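Local atomic coordinates of beta-catenin homolog sys-1 (Caenorhabditis elegans, PDB entry 3C2G), a protein that acts as a transcription coregulator of the Wnt signaling asymmetry pathway, binding the TCF factor POP-1 directly and activating or repressing target genes. Residues A7-A10 with I11-F15; T29-T32 with W33-D37; A45-P48 with N49-Q53; L82-L85 with R86-F90. One frame throughout, in Å; residues are numbered along the deposited sequence.

Interaction 1: residues A7-A10 with I11-F15; sequences AEQA and IRLWF
Residues 7-10 run straight into 11-15, and Ile11, Arg12 and Leu13 reach back by one helical turn to Ala7, Glu8 and Gln9. Ile11 N donates to Ala7 O and Arg12 N to Glu8 O, while the bond from Leu13 N to Gln9 O, at 2.7 Å, is the shortest of the three and also the most bent, with 141° at the hydrogen. Above this backbone the side chains divide into two groups. On one flank the carboxylate of Glu8 folds back along the helix, its chain bent at chi2 (42°), until OE2 lies 3.8 Å from Ile11 CG2 and OE1 3.9 Å from Ile11 CD1. The carboxylate thus rests against the aliphatic branches of Ile11 and stays apart from the Arg12 guanidinium, with Glu8 OE2 5.5 Å from Arg12 NH1. The other flank belongs to Gln9. Its CG stands 3.4 Å from Arg12 NH2 and 3.8 Å from Leu13 CD2, one methylene serving two neighbours; Gln9 CA sits over one face of the guanidinium, toward its rim, and the amide plane is turned 80° from that of the guanidinium. Buried Ala10 and Ile11 pack on Ile30 of helix 20-37, and Trp14 NE1 is hydrogen-bonded to Asp60. The arrangement is that of an amphipathic helix, here the first of the armadillo domain, with its apolar side on helices 20-37 and 47-62 and its charged side chains outward.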
loop_
_atom_site.group_PDB
_atom_site.type_symbol
_atom_site.label_atom_id
_atom_site.label_comp_id
_atom_site.label_asym_id
_atom_site.label_seq_id
_atom_site.Cartn_x
_atom_site.Cartn_y
_atom_site.Cartn_z
ATOM N N ALA A 7 0.727 -44.836 -29.918
ATOM C CA ALA A 7 0.446 -44.195 -28.640
ATOM C C ALA A 7 -0.511 -45.042 -27.817
ATOM O O ALA A 7 -0.356 -45.135 -26.597
ATOM C CB ALA A 7 -0.121 -42.808 -28.843
ATOM N N GLU A 8 -1.491 -45.662 -28.478
ATOM C CA GLU A 8 -2.466 -46.480 -27.758
ATOM C C GLU A 8 -1.903 -47.824 -27.292
ATOM O O GLU A 8 -2.322 -48.343 -26.258
ATOM C CB GLU A 8 -3.771 -46.654 -28.537
ATOM C CG GLU A 8 -4.929 -47.228 -27.685
ATOM C CD GLU A 8 -5.023 -46.618 -26.267
ATOM O OE1 GLU A 8 -5.023 -45.368 -26.132
ATOM O OE2 GLU A 8 -5.107 -47.396 -25.288
ATOM N N GLN A 9 -0.946 -48.370 -28.036
ATOM C CA GLN A 9 -0.220 -49.550 -27.574
ATOM C C GLN A 9 0.591 -49.184 -26.327
ATOM O O GLN A 9 0.525 -49.874 -25.315
ATOM C CB GLN A 9 0.676 -50.131 -28.682
ATOM C CG GLN A 9 1.028 -51.615 -28.472
ATOM C CD GLN A 9 2.336 -52.048 -29.136
ATOM O OE1 GLN A 9 3.358 -51.359 -29.049
ATOM N NE2 GLN A 9 2.312 -53.211 -29.781
ATOM N N ALA A 10 1.327 -48.076 -26.418
ATOM C CA ALA A 10 2.104 -47.511 -25.310
ATOM C C ALA A 10 1.277 -47.314 -24.031
ATOM O O ALA A 10 1.704 -47.709 -22.940
ATOM C CB ALA A 10 2.743 -46.187 -25.740
ATOM N N ILE A 11 0.098 -46.714 -24.177
ATOM C CA ILE A 11 -0.817 -46.494 -23.061
ATOM C C ILE A 11 -1.324 -47.827 -22.486
ATOM O O ILE A 11 -1.286 -48.048 -21.270
ATOM C CB ILE A 11 -1.975 -45.540 -23.489
ATOM C CG1 ILE A 11 -1.443 -44.103 -23.598
ATOM C CG2 ILE A 11 -3.156 -45.614 -22.520
ATOM C CD1 ILE A 11 -2.246 -43.184 -24.482
ATOM N N ARG A 12 -1.773 -48.713 -23.375
ATOM C CA ARG A 12 -2.284 -50.026 -22.999
ATOM C C ARG A 12 -1.217 -50.881 -22.315
ATOM O O ARG A 12 -1.513 -51.607 -21.364
ATOM C CB ARG A 12 -2.859 -50.745 -24.234
ATOM C CG ARG A 12 -3.182 -52.231 -24.031
ATOM C CD ARG A 12 -3.848 -52.870 -25.254
ATOM N NE ARG A 12 -2.893 -53.428 -26.214
ATOM C CZ ARG A 12 -2.703 -52.957 -27.449
ATOM N NH1 ARG A 12 -3.407 -51.911 -27.892
ATOM N NH2 ARG A 12 -1.809 -53.534 -28.248
ATOM N N LEU A 13 0.022 -50.776 -22.785
ATOM C CA LEU A 13 1.099 -51.655 -22.332
ATOM C C LEU A 13 1.974 -51.098 -21.203
ATOM O O LEU A 13 2.781 -51.832 -20.612
ATOM C CB LEU A 13 1.971 -52.074 -23.526
ATOM C CG LEU A 13 1.801 -53.474 -24.154
ATOM C CD1 LEU A 13 0.347 -53.948 -24.278
ATOM C CD2 LEU A 13 2.504 -53.538 -25.518
ATOM N N TRP A 14 1.818 -49.809 -20.904
ATOM C CA TRP A 14 2.725 -49.134 -19.969
ATOM C C TRP A 14 2.970 -49.926 -18.685
ATOM O O TRP A 14 4.123 -50.192 -18.318
ATOM C CB TRP A 14 2.240 -47.719 -19.625
ATOM C CG TRP A 14 3.149 -47.045 -18.630
ATOM C CD1 TRP A 14 3.072 -47.120 -17.269
ATOM C CD2 TRP A 14 4.297 -46.231 -18.925
ATOM N NE1 TRP A 14 4.092 -46.396 -16.698
ATOM C CE2 TRP A 14 4.854 -45.833 -17.688
ATOM C CE3 TRP A 14 4.897 -45.785 -20.113
ATOM C CZ2 TRP A 14 5.991 -45.019 -17.603
ATOM C CZ3 TRP A 14 6.028 -44.973 -20.030
ATOM C CH2 TRP A 14 6.563 -44.599 -18.782
ATOM N N PHE A 15 1.890 -50.305 -18.010
ATOM C CA PHE A 15 2.007 -50.865 -16.671
ATOM C C PHE A 15 2.546 -52.286 -16.598
ATOM O O PHE A 15 2.979 -52.725 -15.545
ATOM C CB PHE A 15 0.695 -50.715 -15.916
ATOM C CG PHE A 15 0.419 -49.305 -15.491
ATOM C CD1 PHE A 15 1.041 -48.773 -14.361
ATOM C CD2 PHE A 15 -0.435 -48.499 -16.229
ATOM C CE1 PHE A 15 0.797 -47.466 -13.965
ATOM C CE2 PHE A 15 -0.696 -47.185 -15.828
ATOM C CZ PHE A 15 -0.072 -46.663 -14.704
#

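Interaction 2: residues T29-T32 with W33-D37; sequences TIRT and WIRQD
The guanidinium of Arg31 lies flat on that of Arg35, a parallel-displaced pair with planes only 12° apart and centres separated by 4.6 Å. Over one face of the Arg31 group comes Arg35 CD, displaced toward the rim, 3.9 Å from Arg31 NH2, and Arg31 NH2 in turn lies over a face of the Arg35 group; Arg35 NE is 3.9 Å from Arg31 NH1. The indole of Trp33 is met differently, with the carbonyl oxygen Ile30 O near its plane at the edge, 4.1 Å from Trp33 CE3. Chain shape explains the arginine stack. Arg31 is extended from CG to NE, its CG trans to the backbone N (chi1 -176°), whereas Arg35, one turn later, starts beside its own N and bends at chi2 and chi3, which brings the two ends level and pointing the same way. On the apolar side Ile30 and Ile34 also run side by side, CG2 of Ile30 touching CD1 of Ile34 at 3.8 Å. Beneath lie four successive α-helical bonds, from Trp33 N, Ile34 N, Arg35 N and Gln36 N to the oxygens of Thr29, Ile30, Arg31 and Thr32. Ile30 and Ile34 both pack on Ile84 of helix 71-90. Two like charges this close would ordinarily be costly, but Arg31 NE is salt-bridged to Asp83 of that helix; this carboxylate, though shared with Arg86 and Arg87, probably offsets part of the cost, so the flat cations may lie face to face.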
loop_
_atom_site.group_PDB
_atom_site.type_symbol
_atom_site.label_atom_id
_atom_site.label_comp_id
_atom_site.label_asym_id
_atom_site.label_seq_id
_atom_site.Cartn_x
_atom_site.Cartn_y
_atom_site.Cartn_z
ATOM N N THR A 29 6.694 -41.536 -27.682
ATOM C CA THR A 29 5.565 -41.898 -28.527
ATOM C C THR A 29 4.298 -41.157 -28.107
ATOM O O THR A 29 3.695 -40.446 -28.917
ATOM C CB THR A 29 5.353 -43.435 -28.512
ATOM O OG1 THR A 29 6.545 -44.081 -28.984
ATOM C CG2 THR A 29 4.176 -43.845 -29.383
ATOM N N ILE A 30 3.916 -41.309 -26.840
ATOM C CA ILE A 30 2.754 -40.603 -26.286
ATOM C C ILE A 30 2.874 -39.077 -26.436
ATOM O O ILE A 30 1.902 -38.409 -26.778
ATOM C CB ILE A 30 2.498 -40.995 -24.811
ATOM C CG1 ILE A 30 2.102 -42.474 -24.719
ATOM C CG2 ILE A 30 1.413 -40.098 -24.179
ATOM C CD1 ILE A 30 2.208 -43.082 -23.321
ATOM N N ARG A 31 4.066 -38.536 -26.204
ATOM C CA ARG A 31 4.287 -37.097 -26.348
ATOM C C ARG A 31 4.086 -36.669 -27.793
ATOM O O ARG A 31 3.393 -35.692 -28.076
ATOM C CB ARG A 31 5.684 -36.713 -25.859
ATOM C CG ARG A 31 5.966 -35.222 -25.893
ATOM C CD ARG A 31 7.410 -34.920 -25.513
ATOM N NE ARG A 31 7.729 -33.520 -25.771
ATOM C CZ ARG A 31 8.436 -33.077 -26.806
ATOM N NH1 ARG A 31 8.935 -33.923 -27.704
ATOM N NH2 ARG A 31 8.650 -31.775 -26.937
ATOM N N THR A 32 4.686 -37.426 -28.703
ATOM C CA THR A 32 4.576 -37.152 -30.129
ATOM C C THR A 32 3.119 -37.138 -30.568
ATOM O O THR A 32 2.681 -36.207 -31.241
ATOM C CB THR A 32 5.372 -38.176 -30.939
ATOM O OG1 THR A 32 6.716 -38.211 -30.443
ATOM C CG2 THR A 32 5.385 -37.810 -32.417
ATOM N N TRP A 33 2.367 -38.156 -30.158
ATOM C CA TRP A 33 0.942 -38.234 -30.470
ATOM C C TRP A 33 0.180 -36.990 -30.023
ATOM O O TRP A 33 -0.597 -36.426 -30.793
ATOM C CB TRP A 33 0.333 -39.495 -29.850
ATOM C CG TRP A 33 -1.162 -39.601 -29.960
ATOM C CD1 TRP A 33 -1.901 -39.681 -31.104
ATOM C CD2 TRP A 33 -2.095 -39.656 -28.877
ATOM N NE1 TRP A 33 -3.241 -39.773 -30.804
ATOM C CE2 TRP A 33 -3.388 -39.762 -29.443
ATOM C CE3 TRP A 33 -1.968 -39.618 -27.483
ATOM C CZ2 TRP A 33 -4.544 -39.833 -28.663
ATOM C CZ3 TRP A 33 -3.116 -39.689 -26.706
ATOM C CH2 TRP A 33 -4.390 -39.795 -27.299
ATOM N N ILE A 34 0.421 -36.575 -28.778
ATOM C CA ILE A 34 -0.224 -35.398 -28.192
ATOM C C ILE A 34 0.171 -34.112 -28.919
ATOM O O ILE A 34 -0.694 -33.322 -29.298
ATOM C CB ILE A 34 0.053 -35.301 -26.663
ATOM C CG1 ILE A 34 -0.658 -36.448 -25.935
ATOM C CG2 ILE A 34 -0.395 -33.950 -26.102
ATOM C CD1 ILE A 34 -0.186 -36.696 -24.523
ATOM N N ARG A 35 1.472 -33.924 -29.124
ATOM C CA ARG A 35 1.988 -32.765 -29.852
ATOM C C ARG A 35 1.308 -32.588 -31.205
ATOM O O ARG A 35 0.985 -31.465 -31.600
ATOM C CB ARG A 35 3.497 -32.886 -30.072
ATOM C CG ARG A 35 4.341 -32.610 -28.845
ATOM C CD ARG A 35 5.491 -31.661 -29.177
ATOM N NE ARG A 35 6.424 -32.193 -30.171
ATOM C CZ ARG A 35 7.203 -31.440 -30.943
ATOM N NH1 ARG A 35 7.158 -30.114 -30.855
ATOM N NH2 ARG A 35 8.021 -32.012 -31.817
ATOM N N GLN A 36 1.085 -33.710 -31.894
ATOM C CA GLN A 36 0.615 -33.712 -33.278
ATOM C C GLN A 36 -0.910 -33.699 -33.434
ATOM O O GLN A 36 -1.446 -32.874 -34.175
ATOM C CB GLN A 36 1.216 -34.906 -34.027
ATOM C CG GLN A 36 0.820 -34.999 -35.497
ATOM C CD GLN A 36 0.971 -36.405 -36.053
ATOM O OE1 GLN A 36 2.033 -37.024 -35.934
ATOM N NE2 GLN A 36 -0.096 -36.916 -36.665
ATOM N N ASP A 37 -1.596 -34.610 -32.743
ATOM C CA ASP A 37 -3.049 -34.786 -32.885
ATOM C C ASP A 37 -3.869 -33.838 -32.008
ATOM O O ASP A 37 -4.970 -33.426 -32.389
ATOM C CB ASP A 37 -3.448 -36.239 -32.601
#

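Interaction 3: residues A45-P48 with N49-Q53; sequences ANMP and NCVQQ
The first turns of helix 47-62 carry this contact, where the carbonyls of Asn46, Met47 and Pro48 receive the N-H groups of Cys50, Val51 and Gln52. Cys50 N donates to Asn46 O at 3.1 Å. Val51 N to Met47 O is tighter, 2.9 Å, and almost straight at 175°, and Gln52 N to Pro48 O follows at 3.1 Å. Pro48 suits such a place: its ring nitrogen has no hydrogen to give, and a residue in the opening turn of a helix lacks a helical carbonyl one turn earlier to receive one, while its own carbonyl still accepts. The side-chain part of the contact is slight and apolar. Met47, modelled as selenomethionine, curls through bends at chi2 (-64°) and chi3, so that the methyl CE, beyond SE, crosses to Val51 CG2 at 4.1 Å. That branch of Val51 projects beside its backbone N and also lies 3.5 Å from Met47 O, which is therefore flanked by carbon as well as bonded to Val51 N. Cys50 CB comes slightly nearer to Met47 O, at 3.4 Å. Pro48 O and the amide oxygen of Gln52 both accept from Gln100 of helix 98-103, while Met47 packs on Ile94 and Tyr97 in the loop after helix 71-90, and Cys50 rests on Phe39 in the link from helix 20-37.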
loop_
_atom_site.group_PDB
_atom_site.type_symbol
_atom_site.label_atom_id
_atom_site.label_comp_id
_atom_site.label_asym_id
_atom_site.label_seq_id
_atom_site.Cartn_x
_atom_site.Cartn_y
_atom_site.Cartn_z
ATOM N N ALA A 45 -16.804 -37.335 -24.874
ATOM C CA ALA A 45 -17.292 -38.027 -23.675
ATOM C C ALA A 45 -16.271 -38.994 -23.036
ATOM O O ALA A 45 -16.406 -39.339 -21.865
ATOM C CB ALA A 45 -18.609 -38.737 -23.967
ATOM N N ASN A 46 -15.256 -39.406 -23.796
ATOM C CA ASN A 46 -14.198 -40.287 -23.284
ATOM C C ASN A 46 -12.989 -39.555 -22.723
ATOM O O ASN A 46 -12.110 -40.182 -22.121
ATOM C CB ASN A 46 -13.722 -41.272 -24.361
ATOM C CG ASN A 46 -14.762 -42.322 -24.707
ATOM O OD1 ASN A 46 -15.733 -42.542 -23.974
ATOM N ND2 ASN A 46 -14.561 -42.976 -25.841
HETATM N N MSE A 47 -12.954 -38.239 -22.927
HETATM C CA MSE A 47 -11.822 -37.387 -22.535
HETATM C C MSE A 47 -11.403 -37.488 -21.066
HETATM O O MSE A 47 -10.211 -37.623 -20.793
HETATM C CB MSE A 47 -12.070 -35.922 -22.918
HETATM C CG MSE A 47 -11.818 -35.605 -24.380
HETATM SE SE MSE A 47 -9.935 -35.849 -24.865
HETATM C CE MSE A 47 -9.191 -34.276 -23.984
ATOM N N PRO A 48 -12.369 -37.414 -20.121
ATOM C CA PRO A 48 -12.013 -37.563 -18.704
ATOM C C PRO A 48 -11.077 -38.738 -18.382
ATOM O O PRO A 48 -10.052 -38.530 -17.712
ATOM C CB PRO A 48 -13.370 -37.726 -18.012
ATOM C CG PRO A 48 -14.299 -36.946 -18.862
ATOM C CD PRO A 48 -13.814 -37.152 -20.282
ATOM N N ASN A 49 -11.388 -39.947 -18.852
ATOM C CA ASN A 49 -10.489 -41.062 -18.551
ATOM C C ASN A 49 -9.279 -41.177 -19.473
ATOM O O ASN A 49 -8.265 -41.752 -19.094
ATOM C CB ASN A 49 -11.219 -42.402 -18.309
ATOM C CG ASN A 49 -11.668 -43.067 -19.576
ATOM O OD1 ASN A 49 -12.693 -42.703 -20.146
ATOM N ND2 ASN A 49 -10.919 -44.066 -20.019
ATOM N N CYS A 50 -9.375 -40.594 -20.663
ATOM C CA CYS A 50 -8.215 -40.446 -21.544
ATOM C C CYS A 50 -7.128 -39.622 -20.843
ATOM O O CYS A 50 -5.969 -40.024 -20.784
ATOM C CB CYS A 50 -8.639 -39.793 -22.861
ATOM S SG CYS A 50 -7.281 -39.384 -24.007
ATOM N N VAL A 51 -7.527 -38.482 -20.278
ATOM C CA VAL A 51 -6.636 -37.642 -19.485
ATOM C C VAL A 51 -6.141 -38.365 -18.224
ATOM O O VAL A 51 -4.950 -38.344 -17.929
ATOM C CB VAL A 51 -7.308 -36.282 -19.140
ATOM C CG1 VAL A 51 -6.486 -35.488 -18.121
ATOM C CG2 VAL A 51 -7.522 -35.465 -20.404
ATOM N N GLN A 52 -7.044 -39.014 -17.494
ATOM C CA GLN A 52 -6.647 -39.768 -16.300
ATOM C C GLN A 52 -5.580 -40.835 -16.579
ATOM O O GLN A 52 -4.633 -40.992 -15.792
ATOM C CB GLN A 52 -7.859 -40.397 -15.609
ATOM C CG GLN A 52 -7.627 -40.708 -14.130
ATOM C CD GLN A 52 -7.150 -39.482 -13.325
ATOM O OE1 GLN A 52 -7.839 -38.454 -13.259
ATOM N NE2 GLN A 52 -5.969 -39.598 -12.714
ATOM N N GLN A 53 -5.749 -41.560 -17.687
ATOM C CA GLN A 53 -4.788 -42.571 -18.138
ATOM C C GLN A 53 -3.403 -41.966 -18.330
ATOM O O GLN A 53 -2.420 -42.518 -17.835
ATOM C CB GLN A 53 -5.231 -43.215 -19.464
ATOM C CG GLN A 53 -6.363 -44.211 -19.362
ATOM C CD GLN A 53 -6.710 -44.861 -20.707
ATOM O OE1 GLN A 53 -7.026 -44.176 -21.692
ATOM N NE2 GLN A 53 -6.656 -46.195 -20.749
#

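Interaction 4: residues L82-L85 with R86-F90; sequences LDIL and RRFTF
Asp83 is gripped at both carboxylate oxygens by arginines of the next turn. OD1 takes a hydrogen bond from Arg86 NH2 at 2.8 Å, met on the syn side about 17° out of the carboxylate plane, and OD2 is salt-bridged to Arg87 NH1. The latter separation is modelled at 2.5 Å, so short and bent that its exact length is doubtful; Arg87 NH1 is also 3.2 Å from Asp83 OD1. With Arg31 of helix 20-37 as a further partner of OD2, three cations converge on one carboxylate, which probably fixes its rotation and would be expected to keep it ionised although its residue is buried. The torsions direct this: Asp83 CG and Arg86 CG both stand trans to their backbone N, Arg86 bending at chi3 (66°) to bring NH2 round, while Arg87 leaves from beside its own N. The acid and the bases thus sit three and four residues apart on one α-helix, a salt-bridge network within helix 71-90 of the armadillo domain. On another side of that helix Ile84 and Phe88 lie side by side. Ile84 CG2 stands over one face of the ring, 4.2 Å from its centroid and nearer the rim, a CH-pi contact, with Phe88 CE1 3.9 Å away. Both residues continue onto Ile54 of helix 47-62. Below them Phe88 N donates to Ile84 O at 3.0 Å, and Arg86 N to Leu82 O at 2.8 Å. Arg86 also touches Gln139 and Gln142, and Leu85 packs on Phe115.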
loop_
_atom_site.group_PDB
_atom_site.type_symbol
_atom_site.label_atom_id
_atom_site.label_comp_id
_atom_site.label_asym_id
_atom_site.label_seq_id
_atom_site.Cartn_x
_atom_site.Cartn_y
_atom_site.Cartn_z
ATOM N N LEU A 82 7.030 -34.490 -18.324
ATOM C CA LEU A 82 6.750 -33.155 -17.804
ATOM C C LEU A 82 6.276 -32.237 -18.906
ATOM O O LEU A 82 5.471 -31.344 -18.662
ATOM C CB LEU A 82 7.953 -32.572 -17.069
ATOM C CG LEU A 82 8.340 -33.356 -15.808
ATOM C CD1 LEU A 82 9.691 -32.901 -15.252
ATOM C CD2 LEU A 82 7.239 -33.282 -14.755
ATOM N N ASP A 83 6.745 -32.482 -20.125
ATOM C CA ASP A 83 6.296 -31.695 -21.272
ATOM C C ASP A 83 4.851 -32.003 -21.633
ATOM O O ASP A 83 4.112 -31.113 -22.042
ATOM C CB ASP A 83 7.189 -31.892 -22.490
ATOM C CG ASP A 83 6.856 -30.913 -23.603
ATOM O OD1 ASP A 83 7.104 -29.696 -23.436
ATOM O OD2 ASP A 83 6.310 -31.355 -24.635
ATOM N N ILE A 84 4.449 -33.263 -21.474
ATOM C CA ILE A 84 3.050 -33.627 -21.636
ATOM C C ILE A 84 2.258 -32.887 -20.564
ATOM O O ILE A 84 1.292 -32.185 -20.862
ATOM C CB ILE A 84 2.834 -35.165 -21.514
ATOM C CG1 ILE A 84 3.342 -35.890 -22.768
ATOM C CG2 ILE A 84 1.363 -35.490 -21.278
ATOM C CD1 ILE A 84 3.678 -37.374 -22.538
ATOM N N LEU A 85 2.689 -33.025 -19.316
ATOM C CA LEU A 85 2.008 -32.368 -18.205
ATOM C C LEU A 85 1.862 -30.863 -18.423
ATOM O O LEU A 85 0.786 -30.311 -18.203
ATOM C CB LEU A 85 2.724 -32.657 -16.885
ATOM C CG LEU A 85 2.163 -32.023 -15.611
ATOM C CD1 LEU A 85 0.672 -32.345 -15.367
ATOM C CD2 LEU A 85 3.009 -32.473 -14.440
ATOM N N ARG A 86 2.938 -30.216 -18.867
ATOM C CA ARG A 86 2.907 -28.791 -19.151
ATOM C C ARG A 86 1.818 -28.470 -20.159
ATOM O O ARG A 86 1.049 -27.531 -19.974
ATOM C CB ARG A 86 4.263 -28.301 -19.659
ATOM C CG ARG A 86 4.313 -26.800 -19.958
ATOM C CD ARG A 86 5.716 -26.312 -20.307
ATOM N NE ARG A 86 6.173 -26.898 -21.560
ATOM C CZ ARG A 86 5.892 -26.414 -22.764
ATOM N NH1 ARG A 86 5.152 -25.315 -22.884
ATOM N NH2 ARG A 86 6.346 -27.036 -23.849
ATOM N N ARG A 87 1.746 -29.278 -21.210
ATOM C CA ARG A 87 0.770 -29.072 -22.268
ATOM C C ARG A 87 -0.671 -29.193 -21.775
ATOM O O ARG A 87 -1.545 -28.426 -22.198
ATOM C CB ARG A 87 1.072 -29.995 -23.449
ATOM C CG ARG A 87 2.342 -29.561 -24.184
ATOM C CD ARG A 87 2.778 -30.511 -25.290
ATOM N NE ARG A 87 3.087 -29.726 -26.486
ATOM C CZ ARG A 87 4.299 -29.302 -26.827
ATOM N NH1 ARG A 87 5.354 -29.612 -26.092
ATOM N NH2 ARG A 87 4.451 -28.575 -27.921
ATOM N N PHE A 88 -0.898 -30.117 -20.844
ATOM C CA PHE A 88 -2.192 -30.263 -20.175
ATOM C C PHE A 88 -2.631 -29.017 -19.412
ATOM O O PHE A 88 -3.814 -28.846 -19.128
ATOM C CB PHE A 88 -2.146 -31.427 -19.181
ATOM C CG PHE A 88 -2.317 -32.776 -19.808
ATOM C CD1 PHE A 88 -2.171 -32.957 -21.182
ATOM C CD2 PHE A 88 -2.604 -33.883 -19.010
ATOM C CE1 PHE A 88 -2.328 -34.206 -21.752
ATOM C CE2 PHE A 88 -2.762 -35.151 -19.574
ATOM C CZ PHE A 88 -2.625 -35.312 -20.949
ATOM N N THR A 89 -1.685 -28.156 -19.061
ATOM C CA THR A 89 -2.008 -26.995 -18.239
ATOM C C THR A 89 -2.337 -25.738 -19.053
ATOM O O THR A 89 -2.852 -24.763 -18.500
ATOM C CB THR A 89 -0.909 -26.696 -17.196
ATOM O OG1 THR A 89 0.334 -26.469 -17.864
ATOM C CG2 THR A 89 -0.758 -27.861 -16.226
ATOM N N PHE A 90 -2.059 -25.754 -20.355
ATOM C CA PHE A 90 -2.434 -24.616 -21.197
ATOM C C PHE A 90 -3.287 -24.954 -22.415
ATOM O O PHE A 90 -3.915 -24.064 -22.983
ATOM C CB PHE A 90 -1.216 -23.766 -21.600
ATOM C CG PHE A 90 -0.289 -24.429 -22.580
ATOM C CD1 PHE A 90 -0.603 -24.486 -23.935
ATOM C CD2 PHE A 90 0.923 -24.957 -22.153
ATOM C CE1 PHE A 90 0.262 -25.088 -24.847
ATOM C CE2 PHE A 90 1.797 -25.554 -23.057
ATOM C CZ PHE A 90 1.462 -25.621 -24.411
#

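From the N terminus the four contacts follow in series, on helices 3-13, 20-37, 47-62 and 71-90; each joins adjoining residues of the chain, so none closes a loop and none nests or crosses. They meet through space. Interaction 1 packs on interaction 2 where Ala7 reaches Trp33, and touches interaction 3 through Ile11 on Gln53. Interactions 2 and 4, 12 Å apart between centres, are joined by Arg35 against Arg87 and by the charged pair between their helices, while Val51 meets Phe88 between interactions 3 and 4. Packing between them joins the first four helices of the armadillo domain at its N-terminal end.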